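Local coordinates for protein vibralactone Cyclase (Boreostereum vibrans, PDB 6KD0) that catalyses the cyclization that forms the fused bicyclic beta-lactone of vibralactone, using an alpha/beta-hydrolase fold, at residues K226-L237 with G279-G287; T304-H314 with L322-T330. All blocks are in the same frame, centred on the assembly; numbering follows the deposited sequence.

Interaction 1. Residues K226-L237 with G279-G287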
loop_
_atom_site.group_PDB
_atom_site.type_symbol
_atom_site.label_atom_id
_atom_site.label_comp_id
_atom_site.label_asym_id
_atom_site.label_seq_id
_atom_site.Cartn_x
_atom_site.Cartn_y
_atom_site.Cartn_z
ATOM N N LYS A 226 7.153 -19.889 4.340
ATOM C CA LYS A 226 8.082 -20.103 5.441
ATOM C C LYS A 226 8.150 -18.919 6.393
ATOM O O LYS A 226 8.377 -19.119 7.589
ATOM C CB LYS A 226 9.486 -20.412 4.906
ATOM C CG LYS A 226 9.813 -21.901 4.858
ATOM C CD LYS A 226 9.414 -22.518 3.533
ATOM C CE LYS A 226 9.713 -24.012 3.515
ATOM N NZ LYS A 226 8.640 -24.811 4.172
ATOM N N SER A 227 7.932 -17.698 5.885
ATOM C CA SER A 227 8.154 -16.489 6.677
ATOM C C SER A 227 7.240 -16.408 7.894
ATOM O O SER A 227 7.624 -15.814 8.901
ATOM C CB SER A 227 7.971 -15.248 5.805
ATOM O OG SER A 227 6.659 -15.222 5.257
ATOM N N MET A 228 6.038 -16.989 7.834
ATOM C CA MET A 228 5.103 -16.811 8.946
ATOM C C MET A 228 5.623 -17.431 10.239
ATOM O O MET A 228 5.371 -16.893 11.329
ATOM C CB MET A 228 3.727 -17.383 8.595
ATOM C CG MET A 228 2.603 -16.917 9.530
ATOM S SD MET A 228 2.097 -15.196 9.259
ATOM C CE MET A 228 1.431 -15.323 7.612
ATOM N N GLU A 229 6.349 -18.548 10.150
ATOM C CA GLU A 229 6.979 -19.163 11.315
ATOM C C GLU A 229 8.404 -18.654 11.529
ATOM O O GLU A 229 8.794 -18.339 12.662
ATOM C CB GLU A 229 6.997 -20.686 11.159
ATOM C CG GLU A 229 5.632 -21.330 11.173
ATOM C CD GLU A 229 4.866 -21.040 12.442
ATOM O OE1 GLU A 229 5.486 -21.040 13.532
ATOM O OE2 GLU A 229 3.641 -20.819 12.350
ATOM N N GLU A 230 9.182 -18.571 10.446
ATOM C CA GLU A 230 10.573 -18.131 10.548
ATOM C C GLU A 230 10.662 -16.707 11.085
ATOM O O GLU A 230 11.557 -16.390 11.877
ATOM C CB GLU A 230 11.267 -18.257 9.186
ATOM C CG GLU A 230 12.438 -17.273 8.937
ATOM C CD GLU A 230 12.671 -16.964 7.446
ATOM O OE1 GLU A 230 13.455 -16.028 7.130
ATOM O OE2 GLU A 230 12.068 -17.659 6.592
ATOM N N CYS A 231 9.727 -15.836 10.693
ATOM C CA CYS A 231 9.690 -14.458 11.162
ATOM C C CYS A 231 8.554 -14.211 12.151
ATOM O O CYS A 231 8.058 -13.088 12.259
ATOM C CB CYS A 231 9.569 -13.508 9.970
ATOM S SG CYS A 231 10.915 -13.677 8.782
ATOM N N ARG A 232 8.125 -15.247 12.884
ATOM C CA ARG A 232 6.963 -15.083 13.743
ATOM C C ARG A 232 7.182 -14.052 14.840
ATOM O O ARG A 232 6.203 -13.533 15.379
ATOM C CB ARG A 232 6.572 -16.422 14.363
ATOM C CG ARG A 232 7.609 -16.986 15.313
ATOM C CD ARG A 232 7.254 -18.421 15.664
ATOM N NE ARG A 232 8.225 -19.003 16.584
ATOM C CZ ARG A 232 9.387 -19.532 16.212
ATOM N NH1 ARG A 232 9.732 -19.557 14.932
ATOM N NH2 ARG A 232 10.206 -20.036 17.126
ATOM N N ASP A 233 8.435 -13.737 15.192
ATOM C CA ASP A 233 8.703 -12.728 16.214
ATOM C C ASP A 233 9.462 -11.528 15.652
ATOM O O ASP A 233 10.212 -10.873 16.379
ATOM C CB ASP A 233 9.469 -13.328 17.391
ATOM C CG ASP A 233 8.692 -14.426 18.097
ATOM O OD1 ASP A 233 7.509 -14.200 18.406
ATOM O OD2 ASP A 233 9.275 -15.511 18.343
ATOM N N ALA A 234 9.254 -11.206 14.376
ATOM C CA ALA A 234 10.040 -10.154 13.748
ATOM C C ALA A 234 9.679 -8.793 14.345
ATOM O O ALA A 234 8.552 -8.584 14.802
ATOM C CB ALA A 234 9.816 -10.132 12.241
ATOM N N PRO A 235 10.621 -7.853 14.355
ATOM C CA PRO A 235 10.288 -6.489 14.766
ATOM C C PRO A 235 9.093 -5.954 13.988
ATOM O O PRO A 235 8.924 -6.230 12.795
ATOM C CB PRO A 235 11.563 -5.704 14.437
ATOM C CG PRO A 235 12.651 -6.721 14.441
ATOM C CD PRO A 235 12.019 -7.963 13.899
ATOM N N LEU A 236 8.251 -5.193 14.693
ATOM C CA LEU A 236 7.175 -4.365 14.148
ATOM C C LEU A 236 5.982 -5.171 13.634
ATOM O O LEU A 236 4.915 -4.601 13.442
ATOM C CB LEU A 236 7.683 -3.438 13.020
ATOM C CG LEU A 236 8.851 -2.494 13.327
ATOM C CD1 LEU A 236 9.148 -1.641 12.112
ATOM C CD2 LEU A 236 8.556 -1.610 14.543
ATOM N N LEU A 237 6.129 -6.477 13.396
ATOM C CA LEU A 237 4.979 -7.295 13.015
ATOM C C LEU A 237 5.243 -8.761 13.324
ATOM O O LEU A 237 6.080 -9.396 12.677
ATOM C CB LEU A 237 4.639 -7.130 11.528
ATOM C CG LEU A 237 3.420 -7.949 11.079
ATOM C CD1 LEU A 237 2.139 -7.467 11.787
ATOM C CD2 LEU A 237 3.249 -7.892 9.546
ATOM N N GLY A 279 12.388 -8.162 4.024
ATOM C CA GLY A 279 12.838 -9.528 4.230
ATOM C C GLY A 279 12.443 -10.107 5.575
ATOM O O GLY A 279 12.174 -11.302 5.685
ATOM N N TRP A 280 12.425 -9.285 6.618
ATOM C CA TRP A 280 12.250 -9.773 7.985
ATOM C C TRP A 280 10.808 -9.542 8.429
ATOM O O TRP A 280 10.517 -8.678 9.251
ATOM C CB TRP A 280 13.233 -9.067 8.912
ATOM C CG TRP A 280 13.410 -9.681 10.272
ATOM C CD1 TRP A 280 12.781 -10.787 10.785
ATOM C CD2 TRP A 280 14.281 -9.202 11.305
ATOM N NE1 TRP A 280 13.219 -11.025 12.071
ATOM C CE2 TRP A 280 14.137 -10.064 12.412
ATOM C CE3 TRP A 280 15.162 -8.119 11.404
ATOM C CZ2 TRP A 280 14.855 -9.881 13.599
ATOM C CZ3 TRP A 280 15.873 -7.941 12.588
ATOM C CH2 TRP A 280 15.713 -8.818 13.662
ATOM N N ASP A 281 9.901 -10.356 7.882
ATOM C CA ASP A 281 8.483 -10.016 7.870
ATOM C C ASP A 281 7.690 -11.308 7.720
ATOM O O ASP A 281 7.918 -12.054 6.757
ATOM C CB ASP A 281 8.217 -9.030 6.717
ATOM C CG ASP A 281 6.777 -8.528 6.643
ATOM O OD1 ASP A 281 5.881 -9.026 7.368
ATOM O OD2 ASP A 281 6.549 -7.611 5.829
ATOM N N PRO A 282 6.791 -11.628 8.659
ATOM C CA PRO A 282 5.974 -12.852 8.510
ATOM C C PRO A 282 5.112 -12.855 7.259
ATOM O O PRO A 282 4.809 -13.934 6.729
ATOM C CB PRO A 282 5.112 -12.857 9.783
ATOM C CG PRO A 282 5.063 -11.412 10.206
ATOM C CD PRO A 282 6.434 -10.878 9.879
ATOM N N LEU A 283 4.712 -11.684 6.763
ATOM C CA LEU A 283 3.911 -11.577 5.541
ATOM C C LEU A 283 4.743 -11.662 4.265
ATOM O O LEU A 283 4.190 -11.496 3.170
ATOM C CB LEU A 283 3.144 -10.245 5.536
ATOM C CG LEU A 283 2.071 -10.026 6.591
ATOM C CD1 LEU A 283 1.327 -8.687 6.352
ATOM C CD2 LEU A 283 1.090 -11.184 6.634
ATOM N N ARG A 284 6.056 -11.890 4.371
ATOM C CA ARG A 284 6.904 -11.831 3.186
ATOM C C ARG A 284 6.484 -12.859 2.143
ATOM O O ARG A 284 6.311 -12.531 0.963
ATOM C CB ARG A 284 8.371 -12.035 3.574
ATOM C CG ARG A 284 9.331 -12.034 2.385
ATOM C CD ARG A 284 10.703 -12.616 2.791
ATOM N NE ARG A 284 10.643 -14.062 3.014
ATOM C CZ ARG A 284 11.259 -14.712 3.999
ATOM N NH1 ARG A 284 11.984 -14.052 4.896
ATOM N NH2 ARG A 284 11.149 -16.031 4.088
ATOM N N ASP A 285 6.318 -14.113 2.559
ATOM C CA ASP A 285 6.194 -15.179 1.571
ATOM C C ASP A 285 4.828 -15.196 0.882
ATOM O O ASP A 285 4.757 -15.534 -0.305
ATOM C CB ASP A 285 6.534 -16.524 2.212
ATOM C CG ASP A 285 8.041 -16.701 2.423
ATOM O OD1 ASP A 285 8.835 -15.970 1.784
ATOM O OD2 ASP A 285 8.434 -17.540 3.245
ATOM N N GLU A 286 3.740 -14.808 1.557
ATOM C CA GLU A 286 2.477 -14.732 0.821
ATOM C C GLU A 286 2.508 -13.611 -0.210
ATOM O O GLU A 286 1.865 -13.717 -1.263
ATOM C CB GLU A 286 1.291 -14.580 1.774
ATOM C CG GLU A 286 1.243 -13.286 2.568
ATOM C CD GLU A 286 0.187 -13.358 3.660
ATOM O OE1 GLU A 286 -0.882 -12.713 3.524
ATOM O OE2 GLU A 286 0.416 -14.095 4.639
ATOM N N GLY A 287 3.280 -12.552 0.049
ATOM C CA GLY A 287 3.471 -11.528 -0.964
ATOM C C GLY A 287 4.313 -12.018 -2.130
ATOM O O GLY A 287 4.003 -11.749 -3.297
HETATM O O HOH W 1 8.234 -7.308 10.366
#
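Ser227, Glu230 and Pro235 belong to a largely buried contact of the short helix 227-230 and the loop after it with the turn that leads from strand 273-278 of the alpha/beta hydrolase into helix 284-296 and holds Asp281, the probable triad acid. Small enough to sit against the turn, Ser227 bonds twice through its hydroxyl: OG gives its proton to Pro282 O at 2.7 Å, from above the carbonyl plane, and accepts from Asp285 N. Asp285 OD2 answers by taking Ser227 N at 2.7 Å and Lys226 N. With CG anti to the backbone N (chi1 178°) and the chain bent at chi3, Arg284 brings NH2 to Glu230 OE2, 3.1 Å away on the syn side, while NE and NH2 clasp Asp285 side-on and NH1 reaches Gly279 O; Glu230 OE1 also bonds Ser12 OG. Replacing Arg284 by a leucine is likely to leave the carboxylates of Glu230 and Asp285 without the positive charge that joins them. Farther along, Pro235 CD lies over the Trp280 six-membered ring, 3.5 Å from its centroid, a CH-pi contact. Rigid Pro282 fits against Leu237, CG to CG 3.9 Å. Helix 239-249 packs on Met228, Leu237 and Leu283, and helix 18-24 covers Pro235.

Interaction 2. Residues T304-H314 with L322-T330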
loop_
_atom_site.group_PDB
_atom_site.type_symbol
_atom_site.label_atom_id
_atom_site.label_comp_id
_atom_site.label_asym_id
_atom_site.label_seq_id
_atom_site.Cartn_x
_atom_site.Cartn_y
_atom_site.Cartn_z
ATOM N N THR A 304 11.292 -5.857 -5.790
ATOM C CA THR A 304 12.431 -5.318 -5.058
ATOM C C THR A 304 12.371 -5.861 -3.648
ATOM O O THR A 304 11.352 -5.683 -2.973
ATOM C CB THR A 304 12.421 -3.791 -5.006
ATOM O OG1 THR A 304 12.377 -3.268 -6.335
ATOM C CG2 THR A 304 13.677 -3.310 -4.306
ATOM N N MET A 305 13.454 -6.496 -3.202
ATOM C CA MET A 305 13.537 -7.081 -1.869
ATOM C C MET A 305 14.507 -6.287 -0.994
ATOM O O MET A 305 15.637 -5.993 -1.412
ATOM C CB MET A 305 13.964 -8.553 -1.955
ATOM C CG MET A 305 14.292 -9.183 -0.603
ATOM S SD MET A 305 12.861 -9.337 0.519
ATOM C CE MET A 305 11.839 -10.532 -0.369
ATOM N N TYR A 306 14.073 -5.935 0.219
ATOM C CA TYR A 306 14.929 -5.313 1.225
ATOM C C TYR A 306 15.244 -6.331 2.311
ATOM O O TYR A 306 14.464 -6.500 3.263
ATOM C CB TYR A 306 14.267 -4.063 1.817
ATOM C CG TYR A 306 14.405 -2.871 0.903
ATOM C CD1 TYR A 306 13.690 -2.796 -0.283
ATOM C CD2 TYR A 306 15.291 -1.841 1.209
ATOM C CE1 TYR A 306 13.837 -1.719 -1.129
ATOM C CE2 TYR A 306 15.441 -0.752 0.364
ATOM C CZ TYR A 306 14.709 -0.697 -0.796
ATOM O OH TYR A 306 14.854 0.377 -1.648
ATOM N N PRO A 307 16.366 -7.047 2.214
ATOM C CA PRO A 307 16.675 -8.062 3.229
ATOM C C PRO A 307 17.016 -7.436 4.572
ATOM O O PRO A 307 17.506 -6.309 4.661
ATOM C CB PRO A 307 17.880 -8.815 2.648
ATOM C CG PRO A 307 18.372 -8.023 1.499
ATOM C CD PRO A 307 17.327 -7.031 1.096
ATOM N N GLY A 308 16.730 -8.191 5.629
ATOM C CA GLY A 308 17.144 -7.825 6.973
ATOM C C GLY A 308 16.432 -6.642 7.595
ATOM O O GLY A 308 16.897 -6.133 8.626
ATOM N N VAL A 309 15.332 -6.176 7.012
ATOM C CA VAL A 309 14.565 -5.107 7.653
ATOM C C VAL A 309 13.102 -5.513 7.787
ATOM O O VAL A 309 12.585 -6.296 6.969
ATOM C CB VAL A 309 14.707 -3.777 6.897
ATOM C CG1 VAL A 309 16.072 -3.179 7.199
ATOM C CG2 VAL A 309 14.532 -3.982 5.417
ATOM N N PRO A 310 12.410 -5.008 8.801
ATOM C CA PRO A 310 11.045 -5.454 9.081
ATOM C C PRO A 310 9.982 -4.697 8.282
ATOM O O PRO A 310 10.227 -3.694 7.608
ATOM C CB PRO A 310 10.910 -5.165 10.574
ATOM C CG PRO A 310 11.716 -3.930 10.756
ATOM C CD PRO A 310 12.924 -4.134 9.873
ATOM N N HIS A 311 8.768 -5.218 8.400
ATOM C CA HIS A 311 7.550 -4.626 7.857
ATOM C C HIS A 311 7.418 -3.156 8.234
ATOM O O HIS A 311 7.387 -2.805 9.419
ATOM C CB HIS A 311 6.367 -5.424 8.400
ATOM C CG HIS A 311 5.068 -5.182 7.697
ATOM N ND1 HIS A 311 4.657 -5.934 6.618
ATOM C CD2 HIS A 311 4.057 -4.327 7.970
ATOM C CE1 HIS A 311 3.451 -5.543 6.246
ATOM N NE2 HIS A 311 3.066 -4.567 7.049
ATOM N N ALA A 312 7.352 -2.295 7.220
ATOM C CA ALA A 312 7.107 -0.864 7.395
ATOM C C ALA A 312 8.227 -0.152 8.135
ATOM O O ALA A 312 7.973 0.872 8.787
ATOM C CB ALA A 312 5.794 -0.599 8.136
ATOM N N PHE A 313 9.457 -0.682 8.069
ATOM C CA PHE A 313 10.575 -0.028 8.743
ATOM C C PHE A 313 10.806 1.378 8.209
ATOM O O PHE A 313 11.322 2.230 8.937
ATOM C CB PHE A 313 11.850 -0.849 8.587
ATOM C CG PHE A 313 12.581 -0.561 7.308
ATOM C CD1 PHE A 313 12.174 -1.146 6.118
ATOM C CD2 PHE A 313 13.655 0.317 7.291
ATOM C CE1 PHE A 313 12.843 -0.867 4.928
ATOM C CE2 PHE A 313 14.315 0.602 6.110
ATOM C CZ PHE A 313 13.908 0.010 4.931
ATOM N N HIS A 314 10.442 1.645 6.942
ATOM C CA HIS A 314 10.673 2.974 6.389
ATOM C C HIS A 314 9.686 4.011 6.901
ATOM O O HIS A 314 9.967 5.204 6.796
ATOM C CB HIS A 314 10.684 2.929 4.850
ATOM C CG HIS A 314 9.338 3.018 4.200
ATOM N ND1 HIS A 314 8.407 2.002 4.262
ATOM C CD2 HIS A 314 8.792 3.978 3.418
ATOM C CE1 HIS A 314 7.337 2.348 3.572
ATOM N NE2 HIS A 314 7.543 3.543 3.050
ATOM N N LEU A 322 18.800 3.729 4.605
ATOM C CA LEU A 322 18.114 2.627 3.932
ATOM C C LEU A 322 16.627 2.917 3.732
ATOM O O LEU A 322 16.056 2.572 2.688
ATOM C CB LEU A 322 18.298 1.342 4.735
ATOM C CG LEU A 322 18.016 0.023 4.026
ATOM C CD1 LEU A 322 18.869 -0.129 2.762
ATOM C CD2 LEU A 322 18.258 -1.119 4.979
ATOM N N ALA A 323 15.981 3.523 4.735
ATOM C CA ALA A 323 14.570 3.890 4.632
ATOM C C ALA A 323 14.358 4.957 3.568
ATOM O O ALA A 323 13.379 4.916 2.807
ATOM C CB ALA A 323 14.062 4.367 5.993
ATOM N N GLN A 324 15.262 5.936 3.504
ATOM C CA GLN A 324 15.168 6.930 2.447
ATOM C C GLN A 324 15.311 6.269 1.089
ATOM O O GLN A 324 14.630 6.649 0.130
ATOM C CB GLN A 324 16.227 8.012 2.655
ATOM C CG GLN A 324 15.826 8.984 3.749
ATOM C CD GLN A 324 17.007 9.722 4.335
ATOM O OE1 GLN A 324 17.435 9.459 5.461
ATOM N NE2 GLN A 324 17.546 10.642 3.571
ATOM N N LYS A 325 16.162 5.245 0.995
ATOM C CA LYS A 325 16.315 4.567 -0.289
ATOM C C LYS A 325 15.038 3.821 -0.649
ATOM O O LYS A 325 14.627 3.802 -1.816
ATOM C CB LYS A 325 17.513 3.622 -0.250
ATOM C CG LYS A 325 17.858 3.041 -1.607
ATOM C CD LYS A 325 19.188 2.297 -1.587
ATOM C CE LYS A 325 19.423 1.520 -2.887
ATOM N NZ LYS A 325 19.497 0.046 -2.636
ATOM N N PHE A 326 14.401 3.207 0.350
ATOM C CA PHE A 326 13.106 2.564 0.135
ATOM C C PHE A 326 12.083 3.552 -0.431
ATOM O O PHE A 326 11.358 3.242 -1.386
ATOM C CB PHE A 326 12.612 1.950 1.454
ATOM C CG PHE A 326 11.425 1.011 1.295
ATOM C CD1 PHE A 326 10.134 1.505 1.139
ATOM C CD2 PHE A 326 11.608 -0.364 1.318
ATOM C CE1 PHE A 326 9.036 0.630 0.991
ATOM C CE2 PHE A 326 10.527 -1.241 1.179
ATOM C CZ PHE A 326 9.248 -0.739 1.017
ATOM N N GLN A 327 12.010 4.755 0.138
ATOM C CA GLN A 327 11.049 5.720 -0.407
ATOM C C GLN A 327 11.451 6.178 -1.808
ATOM O O GLN A 327 10.588 6.340 -2.688
ATOM C CB GLN A 327 10.868 6.920 0.517
ATOM C CG GLN A 327 9.761 7.867 0.046
ATOM C CD GLN A 327 8.369 7.227 0.051
ATOM O OE1 GLN A 327 8.149 6.173 0.657
ATOM N NE2 GLN A 327 7.424 7.877 -0.607
ATOM N N GLU A 328 12.757 6.360 -2.043
ATOM C CA GLU A 328 13.233 6.747 -3.371
ATOM C C GLU A 328 12.899 5.683 -4.408
ATOM O O GLU A 328 12.504 6.005 -5.532
ATOM C CB GLU A 328 14.742 6.997 -3.346
ATOM C CG GLU A 328 15.161 8.257 -2.596
ATOM C CD GLU A 328 16.664 8.283 -2.305
ATOM O OE1 GLU A 328 17.398 7.461 -2.902
ATOM O OE2 GLU A 328 17.107 9.115 -1.478
ATOM N N GLU A 329 13.050 4.409 -4.047
ATOM C CA GLU A 329 12.723 3.330 -4.971
ATOM C C GLU A 329 11.213 3.172 -5.150
ATOM O O GLU A 329 10.764 2.761 -6.230
ATOM C CB GLU A 329 13.351 2.025 -4.499
ATOM C CG GLU A 329 13.090 0.859 -5.457
ATOM C CD GLU A 329 14.165 -0.212 -5.390
ATOM O OE1 GLU A 329 14.256 -1.023 -6.346
ATOM O OE2 GLU A 329 14.908 -0.248 -4.378
ATOM N N THR A 330 10.420 3.493 -4.119
ATOM C CA THR A 330 8.972 3.603 -4.297
ATOM C C THR A 330 8.654 4.602 -5.399
ATOM O O THR A 330 7.873 4.322 -6.325
ATOM C CB THR A 330 8.297 4.047 -2.987
ATOM O OG1 THR A 330 8.478 3.049 -1.973
ATOM C CG2 THR A 330 6.794 4.285 -3.205
HETATM O O HOH W 2 5.795 4.863 1.158
#
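Tyr306, Phe313 and His314 pack with Phe326 in an aromatic cluster that joins the edge strand 301-307 and the loop of the probable catalytic histidine, His311, to the helix 321-338 that follows. The strand runs antiparallel to this helix, the two short axes 11.0 Å apart at 172°. In Phe326 a chi1 of -168° swings the ring out to lie between Tyr306 and His314. Its edge points at the face of Tyr306, CD2 standing over the middle of that ring and 3.6 Å from Tyr306 CE1. Phe313 offers its own edge to a face of Phe326 in an offset edge-to-face pair, planes at 85°. The His314 ring lies obliquely to Phe326, whose CD1 comes within 3.5 Å of His314 CG. Small Ala323 lets the backbone of His314 come close, Ala323 CB being 3.7 Å from His314 CA, and Leu322 CD2 meets Val309 CG1, aliphatic groups suited to the apolar flank.

Polar groups border the cluster. Glu329, its chain extended beyond CG, accepts from Thr304 OG1 at OE1 (2.9 Å, from above the carboxylate plane) and, weakly, from Tyr306 OH at OE2 (2.8 Å). On another side water 2 sits in the plane of the His314 ring, 2.9 Å from NE2, and donates to Gln327 OE1. The two hydroxyls would probably favour a charged Glu329 carboxylate. Phenol and imidazole each turn a ring face to Phe326, and this packing is compatible with the weak bond of Tyr306 OH and the water contact of His314 NE2.

How the interactions relate
Interaction 1 and interaction 2 carry, on separate loops, two members of what is probably a Ser-His-Asp triad. Their centres are about 15 Å apart, yet they meet directly: Asp281 OD2 lies 2.6 Å from His311 ND1, a probable hydrogen bond, and His311 NE2 bonds in turn to Ser177 OG, the presumed nucleophile on its elbow. The neighbouring strands 273-278 and 301-307 bring the loops together, with a probable backbone hydrogen bond at their ends from Gly279 N to Tyr306 O, 2.8 Å. Packing adds to this where Pro235 O approaches Pro310 CB at 3.2 Å. Residues 226-237 thus back the acid's turn, and helix 321-338 backs the histidine's loop, consistent with the acid and histidine being kept at bonding distance.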